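PDB 2XUA: 3-oxoadipate enol-lactonase, which probably hydrolyses the enol-lactone of 3-oxoadipate in the breakdown of catechol-type aromatics, as an esterase of the alpha/beta hydrolase fold with a cap domain. Local coordinates for residues G84-T88 / L89-R93; V107-A110 / A111-D115; A139-A142 / R143-M147; A161-M164 / E165-V169. One frame throughout, in Å; residues are numbered along the deposited sequence.

Interaction 1 (G84-T88 / L89-R93); sequences GLMDT and LKIAR
Two torsions bring selenomethionine Met86 against Ile91: the Met86 CG lies beside its own backbone N (chi1 -79°), and a bend at chi3 (69°) folds the terminal methyl back toward the chain that leaves the helix. Its CE then rests 3.7 Å from Ile91 CG2, the two side chains crossing at about a right angle, while the Met86 CG and CB pack along the same isoleucine. Next to this pair, Leu85 and Leu89 run side by side and point the same way, their CD1 atoms 4.2 Å apart.

The backbone leaves the helix here in a Schellman motif. Leu89 N still bonds to Leu85 O at 3.0 Å, in the ordinary helical manner. Lys90 then takes a positive phi of 60°, which swings the next amide back, and Ile91 N reaches Met86 O at 2.8 Å. Lys90 N bonds to Asp87 O, coming in from well above the carbonyl plane. Earlier in the turn, Gly84 O receives two donors on opposite faces of its plane, the amide of Thr88 and, at 2.9 Å, Thr88 OG1, so the threonine hydroxyl is satisfied by its own helix.

Arg116 binds the exit from outside, making a salt bridge to Asp87 and hydrogen bonds to the carbonyls of Ile91 and Ala92. The motif ends helix 75-88 and turns the chain into strand 94-99; Leu85, Leu89 and Ile91 lie against Leu56 of strand 54-58, and the two leucines also touch Tyr16 of strand 12-19, which seats the helix end on the sheet.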
# COMPACT_ATOMS: atom_id res chain seq x y z
N GLY B 84 0.41 5.13 23.69
CA GLY B 84 1.29 4.00 23.94
C GLY B 84 2.36 3.85 22.87
O GLY B 84 3.55 3.56 23.17
N LEU B 85 1.95 4.06 21.60
CA LEU B 85 2.94 4.15 20.51
C LEU B 85 3.97 5.26 20.73
O LEU B 85 5.18 5.04 20.59
CB LEU B 85 2.20 4.34 19.17
CG LEU B 85 3.06 4.28 17.90
CD1 LEU B 85 3.86 2.98 17.77
CD2 LEU B 85 2.18 4.49 16.63
N MSE B 86 3.49 6.49 21.00
CA MSE B 86 4.41 7.59 21.32
C MSE B 86 5.33 7.25 22.48
O MSE B 86 6.56 7.42 22.40
CB MSE B 86 3.62 8.83 21.64
CG MSE B 86 3.15 9.51 20.40
SE MSE B 86 1.82 10.84 20.85
CE MSE B 86 3.01 12.12 21.76
N ASP B 87 4.73 6.72 23.55
CA ASP B 87 5.50 6.32 24.73
C ASP B 87 6.59 5.31 24.40
O ASP B 87 7.75 5.46 24.82
CB ASP B 87 4.54 5.73 25.78
CG ASP B 87 3.72 6.79 26.51
OD1 ASP B 87 3.96 8.01 26.34
OD2 ASP B 87 2.82 6.39 27.26
N THR B 88 6.21 4.30 23.63
CA THR B 88 7.13 3.24 23.12
C THR B 88 8.30 3.84 22.37
O THR B 88 9.42 3.36 22.50
CB THR B 88 6.43 2.22 22.16
OG1 THR B 88 5.47 1.44 22.88
CG2 THR B 88 7.43 1.24 21.58
N LEU B 89 8.02 4.85 21.54
CA LEU B 89 9.08 5.55 20.75
C LEU B 89 9.80 6.69 21.49
O LEU B 89 10.67 7.34 20.96
CB LEU B 89 8.51 5.99 19.39
CG LEU B 89 7.92 4.86 18.56
CD1 LEU B 89 7.20 5.44 17.34
CD2 LEU B 89 8.98 3.84 18.08
N LYS B 90 9.47 6.85 22.79
CA LYS B 90 9.98 7.94 23.63
C LYS B 90 9.59 9.32 23.09
O LYS B 90 10.27 10.34 23.33
CB LYS B 90 11.50 7.80 23.95
CG LYS B 90 11.84 6.47 24.68
CD LYS B 90 13.35 6.10 24.51
CE LYS B 90 13.62 4.82 23.63
NZ LYS B 90 14.14 4.95 22.16
N ILE B 91 8.50 9.37 22.33
CA ILE B 91 8.05 10.66 21.78
C ILE B 91 7.31 11.43 22.89
O ILE B 91 6.29 10.93 23.38
CB ILE B 91 7.08 10.46 20.63
CG1 ILE B 91 7.80 9.87 19.41
CG2 ILE B 91 6.40 11.79 20.29
CD1 ILE B 91 6.84 9.44 18.33
N ALA B 92 7.78 12.61 23.26
CA ALA B 92 7.15 13.27 24.39
C ALA B 92 6.00 14.20 23.99
O ALA B 92 5.09 14.39 24.79
CB ALA B 92 8.17 14.05 25.24
N ARG B 93 6.09 14.83 22.83
CA ARG B 93 5.05 15.71 22.34
C ARG B 93 5.04 15.62 20.82
O ARG B 93 6.09 15.36 20.21
CB ARG B 93 5.36 17.13 22.77
CG ARG B 93 4.27 18.19 22.57
CD ARG B 93 4.51 19.27 23.65
NE ARG B 93 4.72 20.65 23.20
CZ ARG B 93 5.68 21.09 22.37
NH1 ARG B 93 6.54 20.26 21.79
NH2 ARG B 93 5.76 22.38 22.09

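Interaction 2 (V107-A110 / A111-D115); sequences VALA and ARHAD
Arg112 lays its aliphatic chain over the carbonyl of Ala108: CB, CG and CD all pass Ala108 O, CB at 3.2 Å, and the same oxygen accepts the Arg112 amide. That bond, Arg112 N to Ala108 O, is 2.9 Å long with an N-H...O angle of 154°. The preceding one, Ala111 N to Val107 O at 3.0 Å, is of the same helical kind, so both amides at the start of the second segment are satisfied within the last turn. His113 N to Leu109 O is a weak bond (2.6 Å, bent to 130°), as His113 is the first residue to leave helical backbone angles.

Leu109 O also lies at the edge of the imidazole, in the plane of the ring, though 4.0 Å from His113 ND1. The Leu109 side chain meets that ring with its tip, CD1 standing 4.1 Å from ND1 as the two side chains cross at a slant. The positive end of Arg112 is carried away from this turn by an extended chain from CG to NE, with chi3 at 180°. All three of its guanidinium nitrogens have partners outside the two segments; among them, NH2 forms a salt bridge with Glu201 and NH1 one with Glu76.

Here helix 101-112 of the beta-alpha-beta unit ends, between strands 94-99 and 117-123. Ala108, Leu109 and His113 pack on Thr79 of helix 75-88, His113 also reaches Leu83 there, and Leu198 of a loop covers Val107, Ala108 and Arg112.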
# COMPACT_ATOMS: atom_id res chain seq x y z
N VAL B 107 -9.17 15.14 18.14
CA VAL B 107 -9.97 15.94 19.09
C VAL B 107 -9.82 15.37 20.49
O VAL B 107 -9.57 16.13 21.40
CB VAL B 107 -11.49 16.02 18.68
CG1 VAL B 107 -12.33 16.64 19.80
CG2 VAL B 107 -11.62 16.75 17.35
N ALA B 108 -9.97 14.05 20.68
CA ALA B 108 -9.78 13.44 22.01
C ALA B 108 -8.38 13.71 22.59
O ALA B 108 -8.22 13.99 23.82
CB ALA B 108 -10.02 12.00 21.98
N LEU B 109 -7.37 13.59 21.74
CA LEU B 109 -5.99 13.74 22.15
C LEU B 109 -5.76 15.18 22.55
O LEU B 109 -5.24 15.42 23.65
CB LEU B 109 -5.08 13.34 21.00
CG LEU B 109 -4.18 12.12 20.94
CD1 LEU B 109 -4.09 11.16 22.12
CD2 LEU B 109 -4.27 11.40 19.56
N ALA B 110 -6.17 16.14 21.72
CA ALA B 110 -5.97 17.53 22.05
C ALA B 110 -6.74 18.01 23.29
O ALA B 110 -6.28 18.95 23.93
CB ALA B 110 -6.27 18.46 20.87
N ALA B 111 -7.90 17.39 23.56
CA ALA B 111 -8.77 17.75 24.69
C ALA B 111 -8.29 17.15 26.01
O ALA B 111 -8.28 17.80 27.05
CB ALA B 111 -10.23 17.28 24.39
N ARG B 112 -7.95 15.87 25.95
CA ARG B 112 -7.66 15.10 27.13
C ARG B 112 -6.12 14.97 27.29
O ARG B 112 -5.69 14.50 28.32
CB ARG B 112 -8.29 13.71 27.04
CG ARG B 112 -9.82 13.67 26.73
CD ARG B 112 -10.23 12.29 26.36
NE ARG B 112 -11.66 12.24 26.07
CZ ARG B 112 -12.39 11.15 25.88
NH1 ARG B 112 -11.88 9.93 25.95
NH2 ARG B 112 -13.68 11.29 25.63
N HIS B 113 -5.33 15.35 26.28
CA HIS B 113 -3.83 15.27 26.40
C HIS B 113 -3.08 16.44 25.79
O HIS B 113 -2.10 16.26 25.03
CB HIS B 113 -3.31 13.93 25.86
CG HIS B 113 -3.97 12.72 26.46
ND1 HIS B 113 -5.14 12.18 25.95
CD2 HIS B 113 -3.62 11.94 27.51
CE1 HIS B 113 -5.48 11.12 26.67
NE2 HIS B 113 -4.56 10.94 27.60
N ALA B 114 -3.51 17.67 26.10
CA ALA B 114 -2.89 18.87 25.56
C ALA B 114 -1.35 18.89 25.72
O ALA B 114 -0.63 19.46 24.90
CB ALA B 114 -3.47 20.06 26.19
N ASP B 115 -0.86 18.29 26.80
CA ASP B 115 0.61 18.34 27.08
C ASP B 115 1.41 17.40 26.15
O ASP B 115 2.60 17.63 25.91
CB ASP B 115 0.91 17.95 28.53
CG ASP B 115 0.36 16.59 28.87
OD1 ASP B 115 -0.48 16.10 28.10
OD2 ASP B 115 0.78 16.00 29.89

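Interaction 3 (A139-A142 / R143-M147); sequences AVKA and RTEGM
Ala139 opens the turn by offering its carbonyl to Arg143 N, 3.0 Å away in a bond close to straight (163°), while its methyl CB lies 3.8 Å from Arg143 NH2. The arginine chain bends at chi3, and its guanidinium continues to salt bridges with Glu184 and Glu191 on helix 183-195.

Val140 comes next, its carbonyl oxygen gripped twice by Thr144. The amide approaches almost end-on, whereas OG1 binds from above the carbonyl plane at 2.8 Å. A chi1 of 67° puts that hydroxyl between the threonine's own N and carbonyl carbon, from where it can turn back to the preceding turn.

At Lys141 the carbonyl takes Glu145 N at 2.9 Å and weak hydrogen bonds from the Thr144 and Gly146 amides. Above it the side chains pass at an angle; Lys141 NZ and Glu145 OE2 remain 4.0 Å apart, opposite charges near each other but beyond a salt bridge.

Ala142 finishes the walk. Its oxygen accepts Gly146 N, and its CB touches the selenium of Met147, SE, at 4.1 Å, beside Tyr186 of the laevulinic acid pocket. Gly146, with a phi of 85°, takes the chain out of helical geometry, a backbone conformation that glycine adopts readily. A glycine-terminated helix end of this kind leads helix 132-145 into helix 147-154, in what is probably the cap, the helical insertion between strands 117-123 and 209-214.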
# COMPACT_ATOMS: atom_id res chain seq x y z
N ALA B 139 -21.88 -1.77 10.44
CA ALA B 139 -21.25 -2.80 11.23
C ALA B 139 -21.87 -4.13 10.95
O ALA B 139 -21.17 -5.11 10.82
CB ALA B 139 -21.36 -2.47 12.75
N VAL B 140 -23.19 -4.15 10.83
CA VAL B 140 -23.90 -5.41 10.49
C VAL B 140 -23.45 -5.92 9.13
O VAL B 140 -23.11 -7.10 8.94
CB VAL B 140 -25.49 -5.22 10.49
CG1 VAL B 140 -26.14 -6.44 9.80
CG2 VAL B 140 -26.02 -5.03 11.89
N LYS B 141 -23.43 -5.02 8.16
CA LYS B 141 -23.06 -5.37 6.82
C LYS B 141 -21.61 -5.89 6.78
O LYS B 141 -21.33 -6.90 6.14
CB LYS B 141 -23.24 -4.19 5.88
CG LYS B 141 -23.28 -4.61 4.40
CD LYS B 141 -23.43 -3.42 3.44
CE LYS B 141 -23.95 -3.94 2.07
NZ LYS B 141 -25.44 -3.79 1.96
N ALA B 142 -20.71 -5.21 7.49
CA ALA B 142 -19.32 -5.59 7.39
C ALA B 142 -19.19 -6.99 7.96
O ALA B 142 -18.56 -7.85 7.33
CB ALA B 142 -18.46 -4.61 8.14
N ARG B 143 -19.79 -7.19 9.16
CA ARG B 143 -19.68 -8.45 9.91
C ARG B 143 -20.33 -9.66 9.25
O ARG B 143 -19.82 -10.77 9.37
CB ARG B 143 -20.20 -8.31 11.38
CG ARG B 143 -19.28 -7.44 12.21
CD ARG B 143 -19.31 -7.67 13.74
NE ARG B 143 -20.09 -6.61 14.32
CZ ARG B 143 -19.68 -5.73 15.21
NH1 ARG B 143 -18.47 -5.73 15.76
NH2 ARG B 143 -20.56 -4.86 15.58
N THR B 144 -21.41 -9.43 8.49
CA THR B 144 -22.23 -10.55 7.98
C THR B 144 -22.15 -10.74 6.51
O THR B 144 -22.61 -11.76 5.98
CB THR B 144 -23.73 -10.40 8.37
OG1 THR B 144 -24.30 -9.28 7.71
CG2 THR B 144 -23.85 -10.18 9.88
N GLU B 145 -21.54 -9.77 5.83
CA GLU B 145 -21.47 -9.81 4.35
C GLU B 145 -20.03 -9.55 3.84
O GLU B 145 -19.72 -9.87 2.69
CB GLU B 145 -22.43 -8.80 3.73
CG GLU B 145 -23.88 -9.14 3.83
CD GLU B 145 -24.74 -8.14 3.09
OE1 GLU B 145 -25.80 -7.77 3.61
OE2 GLU B 145 -24.35 -7.69 2.00
N GLY B 146 -19.17 -9.01 4.69
CA GLY B 146 -17.77 -8.81 4.32
C GLY B 146 -17.57 -7.49 3.57
O GLY B 146 -18.51 -6.74 3.36
N MSE B 147 -16.34 -7.22 3.17
CA MSE B 147 -15.93 -5.88 2.89
C MSE B 147 -16.10 -5.50 1.43
O MSE B 147 -16.10 -4.32 1.10
CB MSE B 147 -14.49 -5.68 3.35
CG MSE B 147 -14.30 -5.93 4.81
SE MSE B 147 -15.17 -4.57 5.77
CE MSE B 147 -14.09 -3.07 5.27

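Interaction 4 (A161-M164 / E165-V169); sequences ADYM and EREPV
Glu167 sets its CG over one face of the Tyr163 ring, with CB close to CE2; in this CH-pi contact CG sits 3.7 Å from the ring centroid, 20° off the normal. A water molecule ties the two ends: it lies 2.8 Å from Tyr163 OH and donates to Glu167 OE1 at 2.7 Å. Tyr163 is sent along the turn by its torsion, CG opposite the backbone N, while a bend at chi2 of Glu167 (-82°) lays the acid chain across the ring.

Alongside, Asp162 and Arg166 form a salt bridge of 3.5 Å between OD2 and NH1. OD2 stands at the edge of the guanidinium, in its plane, yet the carboxylate itself is turned 51° from it; the guanidinium is nearly perpendicular to the Tyr163 ring.

Behind these side chains the backbone sets the spacing. Glu165 N bonds to Ala161 O and Arg166 N to Asp162 O, each at 2.9 Å, but Glu167 N has only weak bonds, to Tyr163 O and Met164 O. Further out, Phe159 meets the tyrosine ring at a shallow angle, and Ile248, Val170 and Leu171 pack on it. Glu167 OE2 comes close to OE2 of Glu167 of the second subunit, a like-charge approach.

Glu167 both leaves helix 161-166 and occupies the N-cap position of helix 168-179: a one-residue break between two consecutive helices of the probable cap, at the subunit interface.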
# COMPACT_ATOMS: atom_id res chain seq x y z
N ALA B 161 -16.94 11.83 -8.21
CA ALA B 161 -17.07 10.99 -9.42
C ALA B 161 -15.95 11.28 -10.41
O ALA B 161 -15.40 10.36 -11.05
CB ALA B 161 -18.45 11.22 -10.12
N ASP B 162 -15.62 12.54 -10.58
CA ASP B 162 -14.67 12.89 -11.61
C ASP B 162 -13.27 12.38 -11.22
O ASP B 162 -12.54 11.89 -12.06
CB ASP B 162 -14.59 14.40 -11.73
CG ASP B 162 -13.52 14.87 -12.72
OD1 ASP B 162 -13.48 14.40 -13.89
OD2 ASP B 162 -12.71 15.73 -12.32
N TYR B 163 -12.89 12.54 -9.96
CA TYR B 163 -11.56 12.07 -9.54
C TYR B 163 -11.51 10.58 -9.74
O TYR B 163 -10.48 10.04 -10.15
CB TYR B 163 -11.30 12.39 -8.07
CG TYR B 163 -9.93 11.92 -7.61
CD1 TYR B 163 -8.84 12.73 -7.75
CD2 TYR B 163 -9.75 10.66 -7.06
CE1 TYR B 163 -7.56 12.29 -7.39
CE2 TYR B 163 -8.49 10.21 -6.72
CZ TYR B 163 -7.41 11.05 -6.88
OH TYR B 163 -6.16 10.65 -6.54
N MSE B 164 -12.61 9.89 -9.39
CA MSE B 164 -12.59 8.45 -9.49
C MSE B 164 -12.42 8.01 -10.94
O MSE B 164 -11.62 7.13 -11.25
CB MSE B 164 -13.86 7.87 -8.90
CG MSE B 164 -13.84 7.96 -7.42
SE MSE B 164 -15.26 6.86 -6.68
CE MSE B 164 -16.76 7.66 -7.63
N GLU B 165 -13.15 8.68 -11.82
CA GLU B 165 -13.04 8.40 -13.27
C GLU B 165 -11.59 8.65 -13.76
O GLU B 165 -11.03 7.81 -14.42
CB GLU B 165 -14.16 9.15 -14.07
CG GLU B 165 -13.72 10.33 -14.97
CD GLU B 165 -13.00 9.87 -16.26
OE1 GLU B 165 -13.44 8.86 -16.89
OE2 GLU B 165 -11.99 10.53 -16.63
N ARG B 166 -10.99 9.77 -13.37
CA ARG B 166 -9.65 10.18 -13.81
C ARG B 166 -8.53 9.33 -13.19
O ARG B 166 -7.43 9.21 -13.79
CB ARG B 166 -9.40 11.67 -13.46
CG ARG B 166 -10.09 12.76 -14.34
CD ARG B 166 -10.06 14.16 -13.53
NE ARG B 166 -8.82 14.19 -12.79
CZ ARG B 166 -8.60 14.65 -11.56
NH1 ARG B 166 -9.54 15.23 -10.81
NH2 ARG B 166 -7.36 14.53 -11.11
N GLU B 167 -8.79 8.70 -12.03
CA GLU B 167 -7.71 8.11 -11.20
C GLU B 167 -7.97 6.61 -10.85
O GLU B 167 -8.07 6.25 -9.66
CB GLU B 167 -7.48 9.01 -9.97
CG GLU B 167 -6.94 10.43 -10.31
CD GLU B 167 -5.42 10.44 -10.54
OE1 GLU B 167 -4.81 11.52 -10.39
OE2 GLU B 167 -4.85 9.39 -10.83
N PRO B 168 -8.10 5.75 -11.87
CA PRO B 168 -8.48 4.38 -11.59
C PRO B 168 -7.37 3.61 -10.83
O PRO B 168 -7.70 2.64 -10.17
CB PRO B 168 -8.69 3.77 -12.98
CG PRO B 168 -7.87 4.72 -13.97
CD PRO B 168 -8.01 6.04 -13.32
N VAL B 169 -6.08 3.99 -10.97
CA VAL B 169 -5.01 3.27 -10.27
C VAL B 169 -5.05 3.63 -8.75
O VAL B 169 -4.97 2.73 -7.91
CB VAL B 169 -3.57 3.54 -10.87
CG1 VAL B 169 -2.44 3.07 -9.92
CG2 VAL B 169 -3.34 2.78 -12.21
O HOH W 1 -3.90 11.69 -7.85

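Overall arrangement
The four contacts follow one another along the chain, each at the end of a helix. Interactions 1 and 2 belong to the core of the alpha/beta hydrolase fold: their centres are 15 Å apart, and they touch where Arg93 CD meets Asp115 O at 3.4 Å. They close helices 75-88 and 101-112, which lead into the parallel neighbours 94-99 and 117-123 of the central sheet. Interactions 3 and 4, with centres 26 Å apart, lie in the helical region between strands 117-123 and 209-214. The two pairs are 32 to 38 Å apart between centres, so the first ends helices of the sheet core while the second shapes the probable cap near the laevulinic acid pocket.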